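Local coordinates for protein FACT complex subunit SPT16 (Ashbya gossypii, PDB 6A8M) that probably acts, as the large subunit of the FACT histone chaperone, in reorganising nucleosomes during transcription, DNA replication and repair, this piece being its N-terminal peptidase-like domain, at residues S352-P355 with E356-A359; D316-D319 with F320-L324; G112-L115 with K116-E119; K48-I51 with L52-L56. All coordinates share one frame; numbering follows the deposited sequence.

Contact 1 of 4, residues S352-P355 with E356-A359; sequences SKKP and ELSA
The carbonyl O of Pro355 is gripped by the backbone N of Ser358 at 3.1 Å and by water 2, which donates to it at 2.9 Å and accepts from the N of Ala359. The Ser358 N-H points almost straight at its acceptor (166°), yet its nitrogen stands well above the carbonyl plane, 66° out of it. One residue earlier the same step is shorter: Leu357 N reaches Lys354 O at 2.8 Å. Two successive i to i+3 bonds are the mark of a 3-10 turn, and here they carry the chain out of helix 339-353, in the peptidase M24-like part of the protein, toward strand 364-368; Lys354 is the first residue to abandon helical backbone angles. Glu356 folds back over the Lys354-Pro355 link. Its CG sits between the backbone N and the carbonyl carbon (chi1 60°), and the chain bends again at the next bond, which brings OE2 within 3.4 Å of Pro355 CD. The other oxygen, OE1, stays 4.0 Å from Lys354 NZ, beyond a salt bridge; water 1 joins them instead, accepting from NZ at 2.7 Å and donating to OE1. Facing helix 312-332, Lys354 CB meets Leu357 CD1 at 3.9 Å, and both side chains rest on Phe320 of that helix, Leu357 also reaching Phe401 and Leu404 of strand 394-405.

Contact 2 of 4, residues D316-D319 with F320-L324; sequences DNYD and FLLLL
Tyr318 and Leu322, one helical turn apart, meet through ring carbon CE2 and methyl CD1 at 3.7 Å. The leucine comes up to the ring obliquely, its other methyl, CD2, lying 3.8 Å from Tyr318 OH. That hydroxyl is hydrogen-bonded elsewhere, to the backbone O of Lys436, so the ring is held at its far end while the leucine crosses it at a slant. Tyr318 CG lies opposite the backbone N (chi1 -179°), which carries the ring on toward the next turn, where Leu322 CG and CD1 meet CE2. Along the backbone, four consecutive carbonyls, from Asp316 to Asp319, each accept an N-H four residues on. Phe320 N to Asp316 O measures 3.0 Å and Leu323 N to Asp319 O 3.2 Å, with N-H angles near 160° throughout: a regular alpha-helix, within helix 312-332 of the peptidase M24-like part. Its inner side packs on two neighbouring strands, Leu321 touching Leu399 and Phe401 of 394-405 as well as Leu415 and Leu417 of 412-424. Three polar side chains, Tyr318 among them, find partners off the helix. Asn317 ND2 bonds to Tyr413 OH, and Asp319 OD1 makes a salt bridge with Arg438, a charge pairing that probably favours an ionised carboxylate. Asn317 O, besides taking the Leu321 N-H at 2.9 Å, lies at the edge of the Phe320 ring, near its plane, and 3.6 Å from the CB that carries the ring.

Contact 3 of 4, residues G112-L115 with K116-E119; sequences GHNL and KLFE
Gly112 hands its carbonyl O to Lys116 N at 3.3 Å, the first bond of helix 113-128, from the N-cap position. Its phi of 93° is a region open chiefly to glycine. His113 follows, and its O takes the N-H of Leu117 in the carbonyl plane at 3.2 Å, with a weak second claim from Lys116 N. Its ring reaches forward along the helix, since CG lies opposite the backbone N (chi1 176°), and meets Leu117 CD1 obliquely, 3.8 Å from NE2. That nitrogen is hydrogen-bonded to Gln106 O, which fixes the imidazole between the helix start and the end of strand 101-106. Asn114 is engaged twice. Its carbonyl O receives the Phe118 N-H at 2.8 Å, the donor nearly along the C=O axis, and also sits 3.3 Å above one face of the Phe118 ring, offset toward the rim. Its side chain points back instead, OD1 bonding to Ser108 N, while CB comes to 4.2 Å from Phe118 CE2. Leu115 closes the segment: its O binds Glu119 N at 2.9 Å, and the extended Glu119 chain crosses its side chain at a slant, OE2 standing 3.6 Å from Leu115 CG. Lys116, on the outward side, pairs its NZ with Asp120. Phe118 makes edge-to-face contacts with Phe144 and Trp148 of helix 143-158, and Leu117 lies on Ile76 of strand 72-77. The arrangement is that of the first turns, with glycine at the N-cap position, of an amphipathic helix packed against the mixed sheet and helix 143-158 of the Spt16 N-terminal lobe.

Contact 4 of 4, residues K48-I51 with L52-L56; sequences KTTI and LHNWL
In helix 48-57, a short and largely buried helix of the Spt16 N-terminal lobe, two threonines each lie beside the residue one turn further on. Thr49 and His53 run abreast in the same direction, with CG2 of the threonine 4.0 Å from NE2 of the ring. The backbone O of Thr49 accepts the His53 N-H at 3.0 Å and also stands 3.2 Å from His53 CD2, approaching the ring obliquely. His53 ND1 is hydrogen-bonded to Phe61 N, which fixes the ring's rotation, while the NE2 side rests near the Thr49 methyl. Thr50 repeats the pattern with Asn54, CG2 to ND2 at 3.9 Å. Both threonines place CG2 opposite the backbone N (OG1 at chi1 -59° and -61°), which puts the methyl on the side of the following turn and the hydroxyl beside the backbone N; Thr50 OG1 bonds to Tyr140 OH and Glu60 OE2. The helix lies between strand 32-37, where Phe35 receives Thr49 and Leu52, and helix 167-174, whose Trp174 meets Ile51 and, edge-to-face, Trp55. Asp138 accepts from the leading amides, N of Lys48 and N of Thr49. Later in the helix, Trp55 N bonds to Ile51 O at 2.8 Å.

How the contacts relate
Along the chain the order is contact 4, contact 3, contact 2, contact 1, and each lies on or just after a helix. Contacts 3 and 4 share the N-terminal lobe, their centres 24 Å apart and nearest atoms about 12 Å apart, on helices associated with one mixed sheet. Contacts 1 and 2 belong to the peptidase M24-like part and touch: helices 312-332 and 339-353 follow one another, and Lys354 CG comes to 3.5 Å from Phe320 CG. The two pairs are well separated, contacts 1 and 3 having centres about 61 Å apart on opposite sides of the chain's centre. The centre of contact 4 is about 12 Å from the chain's centre; it touches Glu372 and Asn297, so its helix lies where the N-terminal lobe meets the peptidase-like part.

Contact 1 of 4, residues S352-P355 with E356-A359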
loop_
_atom_site.group_PDB
_atom_site.type_symbol
_atom_site.label_atom_id
_atom_site.label_comp_id
_atom_site.label_asym_id
_atom_site.label_seq_id
_atom_site.Cartn_x
_atom_site.Cartn_y
_atom_site.Cartn_z
ATOM N N SER A 352 20.848 3.458 -23.182
ATOM C CA SER A 352 22.216 3.004 -23.387
ATOM C C SER A 352 22.253 1.613 -24.002
ATOM O O SER A 352 22.988 1.371 -24.969
ATOM C CB SER A 352 22.973 2.998 -22.063
ATOM O OG SER A 352 24.323 2.651 -22.297
ATOM N N LYS A 353 21.512 0.676 -23.421
ATOM C CA LYS A 353 21.666 -0.739 -23.730
ATOM C C LYS A 353 20.607 -1.285 -24.678
ATOM O O LYS A 353 20.914 -2.178 -25.475
ATOM C CB LYS A 353 21.632 -1.557 -22.436
ATOM C CG LYS A 353 22.488 -0.975 -21.311
ATOM C CD LYS A 353 23.963 -1.132 -21.602
ATOM C CE LYS A 353 24.782 -0.987 -20.318
ATOM N NZ LYS A 353 26.240 -1.182 -20.572
ATOM N N LYS A 354 19.373 -0.776 -24.624
ATOM C CA LYS A 354 18.240 -1.406 -25.308
ATOM C C LYS A 354 17.261 -0.344 -25.791
ATOM O O LYS A 354 16.105 -0.293 -25.348
ATOM C CB LYS A 354 17.534 -2.384 -24.369
ATOM C CG LYS A 354 18.289 -3.658 -24.065
ATOM C CD LYS A 354 18.544 -4.470 -25.331
ATOM C CE LYS A 354 18.908 -5.895 -25.005
ATOM N NZ LYS A 354 19.239 -6.662 -26.243
ATOM N N PRO A 355 17.674 0.501 -26.733
ATOM C CA PRO A 355 16.766 1.563 -27.190
ATOM C C PRO A 355 15.506 1.036 -27.860
ATOM O O PRO A 355 14.478 1.736 -27.872
ATOM C CB PRO A 355 17.640 2.381 -28.152
ATOM C CG PRO A 355 18.742 1.445 -28.567
ATOM C CD PRO A 355 18.997 0.589 -27.374
ATOM N N GLU A 356 15.525 -0.197 -28.363
ATOM C CA GLU A 356 14.301 -0.800 -28.882
ATOM C C GLU A 356 13.230 -0.970 -27.813
ATOM O O GLU A 356 12.062 -1.185 -28.164
ATOM C CB GLU A 356 14.606 -2.153 -29.519
ATOM C CG GLU A 356 15.215 -3.145 -28.549
ATOM C CD GLU A 356 16.732 -3.222 -28.690
ATOM O OE1 GLU A 356 17.244 -4.348 -28.860
ATOM O OE2 GLU A 356 17.410 -2.160 -28.646
ATOM N N LEU A 357 13.599 -0.879 -26.529
ATOM C CA LEU A 357 12.681 -1.002 -25.396
ATOM C C LEU A 357 12.271 0.343 -24.797
ATOM O O LEU A 357 11.462 0.364 -23.859
ATOM C CB LEU A 357 13.320 -1.860 -24.298
ATOM C CG LEU A 357 13.665 -3.308 -24.650
ATOM C CD1 LEU A 357 14.145 -4.065 -23.385
ATOM C CD2 LEU A 357 12.473 -3.989 -25.298
ATOM N N SER A 358 12.803 1.461 -25.306
ATOM C CA SER A 358 12.498 2.762 -24.709
ATOM C C SER A 358 11.011 3.087 -24.804
ATOM O O SER A 358 10.423 3.609 -23.843
ATOM C CB SER A 358 13.316 3.864 -25.374
ATOM O OG SER A 358 14.698 3.702 -25.054
ATOM N N ALA A 359 10.396 2.799 -25.953
ATOM C CA ALA A 359 9.015 3.226 -26.191
ATOM C C ALA A 359 8.036 2.428 -25.350
ATOM O O ALA A 359 7.005 2.959 -24.912
ATOM C CB ALA A 359 8.664 3.068 -27.664
HETATM O O HOH W 1 19.878 -5.315 -28.452
HETATM O O HOH W 2 11.767 2.414 -28.543
#

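Contact 2 of 4, residues D316-D319 with F320-L324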
loop_
_atom_site.group_PDB
_atom_site.type_symbol
_atom_site.label_atom_id
_atom_site.label_comp_id
_atom_site.label_asym_id
_atom_site.label_seq_id
_atom_site.Cartn_x
_atom_site.Cartn_y
_atom_site.Cartn_z
ATOM N N ASP A 316 17.015 -12.376 -24.301
ATOM C CA ASP A 316 17.945 -11.254 -24.214
ATOM C C ASP A 316 17.301 -10.080 -23.480
ATOM O O ASP A 316 17.936 -9.429 -22.640
ATOM C CB ASP A 316 18.395 -10.844 -25.618
ATOM C CG ASP A 316 19.329 -11.864 -26.269
ATOM O OD1 ASP A 316 19.778 -12.803 -25.579
ATOM O OD2 ASP A 316 19.621 -11.712 -27.482
ATOM N N ASN A 317 16.035 -9.798 -23.782
ATOM C CA ASN A 317 15.383 -8.671 -23.131
ATOM C C ASN A 317 15.015 -8.989 -21.695
ATOM O O ASN A 317 15.009 -8.085 -20.857
ATOM C CB ASN A 317 14.172 -8.234 -23.940
ATOM C CG ASN A 317 14.581 -7.563 -25.240
ATOM O OD1 ASN A 317 15.694 -7.024 -25.341
ATOM N ND2 ASN A 317 13.724 -7.634 -26.250
ATOM N N TYR A 318 14.728 -10.255 -21.376
ATOM C CA TYR A 318 14.543 -10.590 -19.970
ATOM C C TYR A 318 15.849 -10.448 -19.200
ATOM O O TYR A 318 15.855 -9.979 -18.058
ATOM C CB TYR A 318 13.978 -11.998 -19.795
ATOM C CG TYR A 318 13.785 -12.296 -18.324
ATOM C CD1 TYR A 318 12.660 -11.846 -17.652
ATOM C CD2 TYR A 318 14.762 -12.953 -17.590
ATOM C CE1 TYR A 318 12.491 -12.078 -16.285
ATOM C CE2 TYR A 318 14.600 -13.200 -16.221
ATOM C CZ TYR A 318 13.456 -12.753 -15.582
ATOM O OH TYR A 318 13.274 -12.965 -14.232
ATOM N N ASP A 319 16.965 -10.858 -19.803
ATOM C CA ASP A 319 18.258 -10.654 -19.153
ATOM C C ASP A 319 18.494 -9.182 -18.874
ATOM O O ASP A 319 18.974 -8.814 -17.794
ATOM C CB ASP A 319 19.389 -11.207 -20.021
ATOM C CG ASP A 319 19.400 -12.723 -20.081
ATOM O OD1 ASP A 319 18.779 -13.365 -19.198
ATOM O OD2 ASP A 319 20.050 -13.260 -21.007
ATOM N N PHE A 320 18.186 -8.328 -19.851
ATOM C CA PHE A 320 18.316 -6.886 -19.662
ATOM C C PHE A 320 17.406 -6.382 -18.552
ATOM O O PHE A 320 17.821 -5.560 -17.729
ATOM C CB PHE A 320 18.006 -6.144 -20.962
ATOM C CG PHE A 320 17.802 -4.679 -20.746
ATOM C CD1 PHE A 320 18.892 -3.858 -20.561
ATOM C CD2 PHE A 320 16.517 -4.142 -20.637
ATOM C CE1 PHE A 320 18.719 -2.509 -20.328
ATOM C CE2 PHE A 320 16.337 -2.799 -20.389
ATOM C CZ PHE A 320 17.431 -1.987 -20.233
ATOM N N LEU A 321 16.151 -6.849 -18.521
ATOM C CA LEU A 321 15.218 -6.413 -17.485
ATOM C C LEU A 321 15.785 -6.667 -16.093
ATOM O O LEU A 321 15.665 -5.816 -15.203
ATOM C CB LEU A 321 13.876 -7.131 -17.662
ATOM C CG LEU A 321 12.765 -6.878 -16.654
ATOM C CD1 LEU A 321 12.331 -5.422 -16.720
ATOM C CD2 LEU A 321 11.597 -7.810 -16.963
ATOM N N LEU A 322 16.442 -7.818 -15.896
ATOM C CA LEU A 322 17.095 -8.089 -14.616
ATOM C C LEU A 322 18.176 -7.067 -14.305
ATOM O O LEU A 322 18.283 -6.591 -13.164
ATOM C CB LEU A 322 17.715 -9.483 -14.617
ATOM C CG LEU A 322 16.793 -10.670 -14.427
ATOM C CD1 LEU A 322 17.623 -11.962 -14.542
ATOM C CD2 LEU A 322 16.063 -10.588 -13.083
ATOM N N LEU A 323 19.015 -6.756 -15.298
ATOM C CA LEU A 323 20.092 -5.783 -15.120
ATOM C C LEU A 323 19.540 -4.402 -14.816
ATOM O O LEU A 323 20.110 -3.663 -14.009
ATOM C CB LEU A 323 20.966 -5.737 -16.378
ATOM C CG LEU A 323 21.712 -7.042 -16.686
ATOM C CD1 LEU A 323 22.516 -6.946 -17.956
ATOM C CD2 LEU A 323 22.618 -7.391 -15.507
ATOM N N LEU A 324 18.421 -4.043 -15.446
ATOM C CA LEU A 324 17.801 -2.743 -15.195
ATOM C C LEU A 324 17.271 -2.650 -13.770
ATOM O O LEU A 324 17.456 -1.631 -13.088
ATOM C CB LEU A 324 16.678 -2.504 -16.208
ATOM C CG LEU A 324 15.805 -1.272 -15.943
ATOM C CD1 LEU A 324 16.687 -0.018 -16.092
ATOM C CD2 LEU A 324 14.649 -1.209 -16.921
#

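Contact 3 of 4, residues G112-L115 with K116-E119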
loop_
_atom_site.group_PDB
_atom_site.type_symbol
_atom_site.label_atom_id
_atom_site.label_comp_id
_atom_site.label_asym_id
_atom_site.label_seq_id
_atom_site.Cartn_x
_atom_site.Cartn_y
_atom_site.Cartn_z
ATOM N N GLY A 112 -29.990 12.740 18.417
ATOM C CA GLY A 112 -29.627 14.032 18.959
ATOM C C GLY A 112 -28.300 14.052 19.692
ATOM O O GLY A 112 -27.696 15.120 19.838
ATOM N N HIS A 113 -27.823 12.891 20.126
ATOM C CA HIS A 113 -26.629 12.850 20.956
ATOM C C HIS A 113 -25.385 13.150 20.129
ATOM O O HIS A 113 -24.628 14.084 20.433
ATOM C CB HIS A 113 -26.541 11.487 21.636
ATOM C CG HIS A 113 -25.294 11.297 22.438
ATOM N ND1 HIS A 113 -25.259 11.462 23.804
ATOM C CD2 HIS A 113 -24.044 10.940 22.065
ATOM C CE1 HIS A 113 -24.030 11.231 24.237
ATOM N NE2 HIS A 113 -23.275 10.909 23.201
ATOM N N ASN A 114 -25.154 12.363 19.076
ATOM C CA ASN A 114 -23.987 12.585 18.224
ATOM C C ASN A 114 -24.058 13.938 17.530
ATOM O O ASN A 114 -23.028 14.596 17.340
ATOM C CB ASN A 114 -23.854 11.483 17.172
ATOM C CG ASN A 114 -23.679 10.107 17.779
ATOM O OD1 ASN A 114 -23.349 9.959 18.962
ATOM N ND2 ASN A 114 -23.934 9.086 16.977
ATOM N N LEU A 115 -25.260 14.348 17.103
ATOM C CA LEU A 115 -25.409 15.653 16.458
ATOM C C LEU A 115 -24.832 16.773 17.326
ATOM O O LEU A 115 -24.097 17.646 16.837
ATOM C CB LEU A 115 -26.882 15.920 16.162
ATOM C CG LEU A 115 -27.209 17.296 15.594
ATOM C CD1 LEU A 115 -26.654 17.447 14.180
ATOM C CD2 LEU A 115 -28.725 17.542 15.614
ATOM N N LYS A 116 -25.132 16.742 18.622
ATOM C CA LYS A 116 -24.637 17.779 19.515
ATOM C C LYS A 116 -23.126 17.696 19.644
ATOM O O LYS A 116 -22.448 18.730 19.673
ATOM C CB LYS A 116 -25.303 17.658 20.883
ATOM C CG LYS A 116 -24.941 18.774 21.879
ATOM C CD LYS A 116 -25.305 20.152 21.349
ATOM C CE LYS A 116 -25.151 21.239 22.415
ATOM N NZ LYS A 116 -23.851 21.177 23.129
ATOM N N LEU A 117 -22.585 16.474 19.718
ATOM C CA LEU A 117 -21.136 16.310 19.740
ATOM C C LEU A 117 -20.511 16.909 18.485
ATOM O O LEU A 117 -19.505 17.626 18.558
ATOM C CB LEU A 117 -20.759 14.825 19.879
ATOM C CG LEU A 117 -21.118 14.124 21.197
ATOM C CD1 LEU A 117 -20.609 12.680 21.223
ATOM C CD2 LEU A 117 -20.577 14.902 22.385
ATOM N N PHE A 118 -21.108 16.641 17.314
ATOM C CA PHE A 118 -20.587 17.212 16.075
ATOM C C PHE A 118 -20.640 18.733 16.111
ATOM O O PHE A 118 -19.713 19.405 15.650
ATOM C CB PHE A 118 -21.385 16.705 14.866
ATOM C CG PHE A 118 -21.289 15.224 14.637
ATOM C CD1 PHE A 118 -20.181 14.502 15.062
ATOM C CD2 PHE A 118 -22.313 14.552 13.978
ATOM C CE1 PHE A 118 -20.080 13.149 14.843
ATOM C CE2 PHE A 118 -22.222 13.176 13.747
ATOM C CZ PHE A 118 -21.105 12.477 14.179
ATOM N N GLU A 119 -21.731 19.290 16.648
ATOM C CA GLU A 119 -21.841 20.740 16.769
ATOM C C GLU A 119 -20.785 21.284 17.726
ATOM O O GLU A 119 -20.122 22.284 17.421
ATOM C CB GLU A 119 -23.255 21.128 17.221
ATOM C CG GLU A 119 -24.293 20.907 16.127
ATOM C CD GLU A 119 -25.729 20.876 16.633
ATOM O OE1 GLU A 119 -25.947 20.879 17.864
ATOM O OE2 GLU A 119 -26.646 20.850 15.783
#

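Contact 4 of 4, residues K48-I51 with L52-L56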
loop_
_atom_site.group_PDB
_atom_site.type_symbol
_atom_site.label_atom_id
_atom_site.label_comp_id
_atom_site.label_asym_id
_atom_site.label_seq_id
_atom_site.Cartn_x
_atom_site.Cartn_y
_atom_site.Cartn_z
ATOM N N LYS A 48 -7.789 7.215 2.913
ATOM C CA LYS A 48 -6.815 7.840 3.799
ATOM C C LYS A 48 -7.224 7.710 5.254
ATOM O O LYS A 48 -6.372 7.536 6.135
ATOM C CB LYS A 48 -6.623 9.307 3.427
ATOM C CG LYS A 48 -6.147 9.495 2.006
ATOM C CD LYS A 48 -4.793 8.866 1.776
ATOM C CE LYS A 48 -4.452 8.874 0.262
ATOM N NZ LYS A 48 -4.600 10.225 -0.362
ATOM N N THR A 49 -8.521 7.796 5.533
ATOM C CA THR A 49 -8.951 7.732 6.926
ATOM C C THR A 49 -8.756 6.338 7.491
ATOM O O THR A 49 -8.323 6.183 8.643
ATOM C CB THR A 49 -10.408 8.171 7.049
ATOM O OG1 THR A 49 -10.521 9.505 6.546
ATOM C CG2 THR A 49 -10.832 8.151 8.489
ATOM N N THR A 50 -9.031 5.314 6.680
ATOM C CA THR A 50 -8.758 3.942 7.100
ATOM C C THR A 50 -7.274 3.714 7.308
ATOM O O THR A 50 -6.867 3.080 8.286
ATOM C CB THR A 50 -9.309 2.959 6.064
ATOM O OG1 THR A 50 -10.723 3.125 5.964
ATOM C CG2 THR A 50 -8.968 1.494 6.453
ATOM N N ILE A 51 -6.441 4.222 6.393
ATOM C CA ILE A 51 -4.996 4.113 6.584
ATOM C C ILE A 51 -4.598 4.782 7.893
ATOM O O ILE A 51 -3.843 4.219 8.691
ATOM C CB ILE A 51 -4.251 4.717 5.381
ATOM C CG1 ILE A 51 -4.538 3.909 4.121
ATOM C CG2 ILE A 51 -2.745 4.749 5.635
ATOM C CD1 ILE A 51 -4.062 4.613 2.848
ATOM N N LEU A 52 -5.126 5.988 8.144
ATOM C CA LEU A 52 -4.803 6.701 9.372
ATOM C C LEU A 52 -5.156 5.867 10.600
ATOM O O LEU A 52 -4.359 5.779 11.549
ATOM C CB LEU A 52 -5.529 8.050 9.394
ATOM C CG LEU A 52 -5.262 8.897 10.652
ATOM C CD1 LEU A 52 -3.828 9.423 10.692
ATOM C CD2 LEU A 52 -6.252 10.023 10.615
ATOM N N HIS A 53 -6.324 5.209 10.589
ATOM C CA HIS A 53 -6.682 4.342 11.715
ATOM C C HIS A 53 -5.690 3.205 11.866
ATOM O O HIS A 53 -5.241 2.904 12.978
ATOM C CB HIS A 53 -8.091 3.773 11.554
ATOM C CG HIS A 53 -9.163 4.755 11.876
ATOM N ND1 HIS A 53 -10.351 4.388 12.462
ATOM C CD2 HIS A 53 -9.230 6.094 11.692
ATOM C CE1 HIS A 53 -11.106 5.461 12.633
ATOM N NE2 HIS A 53 -10.453 6.508 12.159
ATOM N N ASN A 54 -5.329 2.570 10.750
ATOM C CA ASN A 54 -4.395 1.459 10.817
ATOM C C ASN A 54 -3.060 1.928 11.354
ATOM O O ASN A 54 -2.411 1.219 12.136
ATOM C CB ASN A 54 -4.238 0.826 9.441
ATOM C CG ASN A 54 -5.442 0.012 9.040
ATOM O OD1 ASN A 54 -6.182 -0.468 9.896
ATOM N ND2 ASN A 54 -5.628 -0.173 7.738
ATOM N N TRP A 55 -2.655 3.143 10.970
ATOM C CA TRP A 55 -1.389 3.714 11.431
ATOM C C TRP A 55 -1.446 4.087 12.910
ATOM O O TRP A 55 -0.558 3.722 13.690
ATOM C CB TRP A 55 -1.040 4.944 10.580
ATOM C CG TRP A 55 0.360 5.487 10.780
ATOM C CD1 TRP A 55 1.548 4.825 10.551
ATOM C CD2 TRP A 55 0.717 6.801 11.226
ATOM N NE1 TRP A 55 2.606 5.653 10.832
ATOM C CE2 TRP A 55 2.125 6.874 11.229
ATOM C CE3 TRP A 55 -0.020 7.934 11.589
ATOM C CZ2 TRP A 55 2.816 8.020 11.623
ATOM C CZ3 TRP A 55 0.660 9.076 11.969
ATOM C CH2 TRP A 55 2.072 9.110 11.995
ATOM N N LEU A 56 -2.487 4.812 13.325
ATOM C CA LEU A 56 -2.524 5.266 14.714
ATOM C C LEU A 56 -2.832 4.127 15.673
ATOM O O LEU A 56 -2.243 4.046 16.763
ATOM C CB LEU A 56 -3.576 6.369 14.884
ATOM C CG LEU A 56 -3.333 7.741 14.261
ATOM C CD1 LEU A 56 -4.575 8.570 14.529
ATOM C CD2 LEU A 56 -2.078 8.436 14.803
#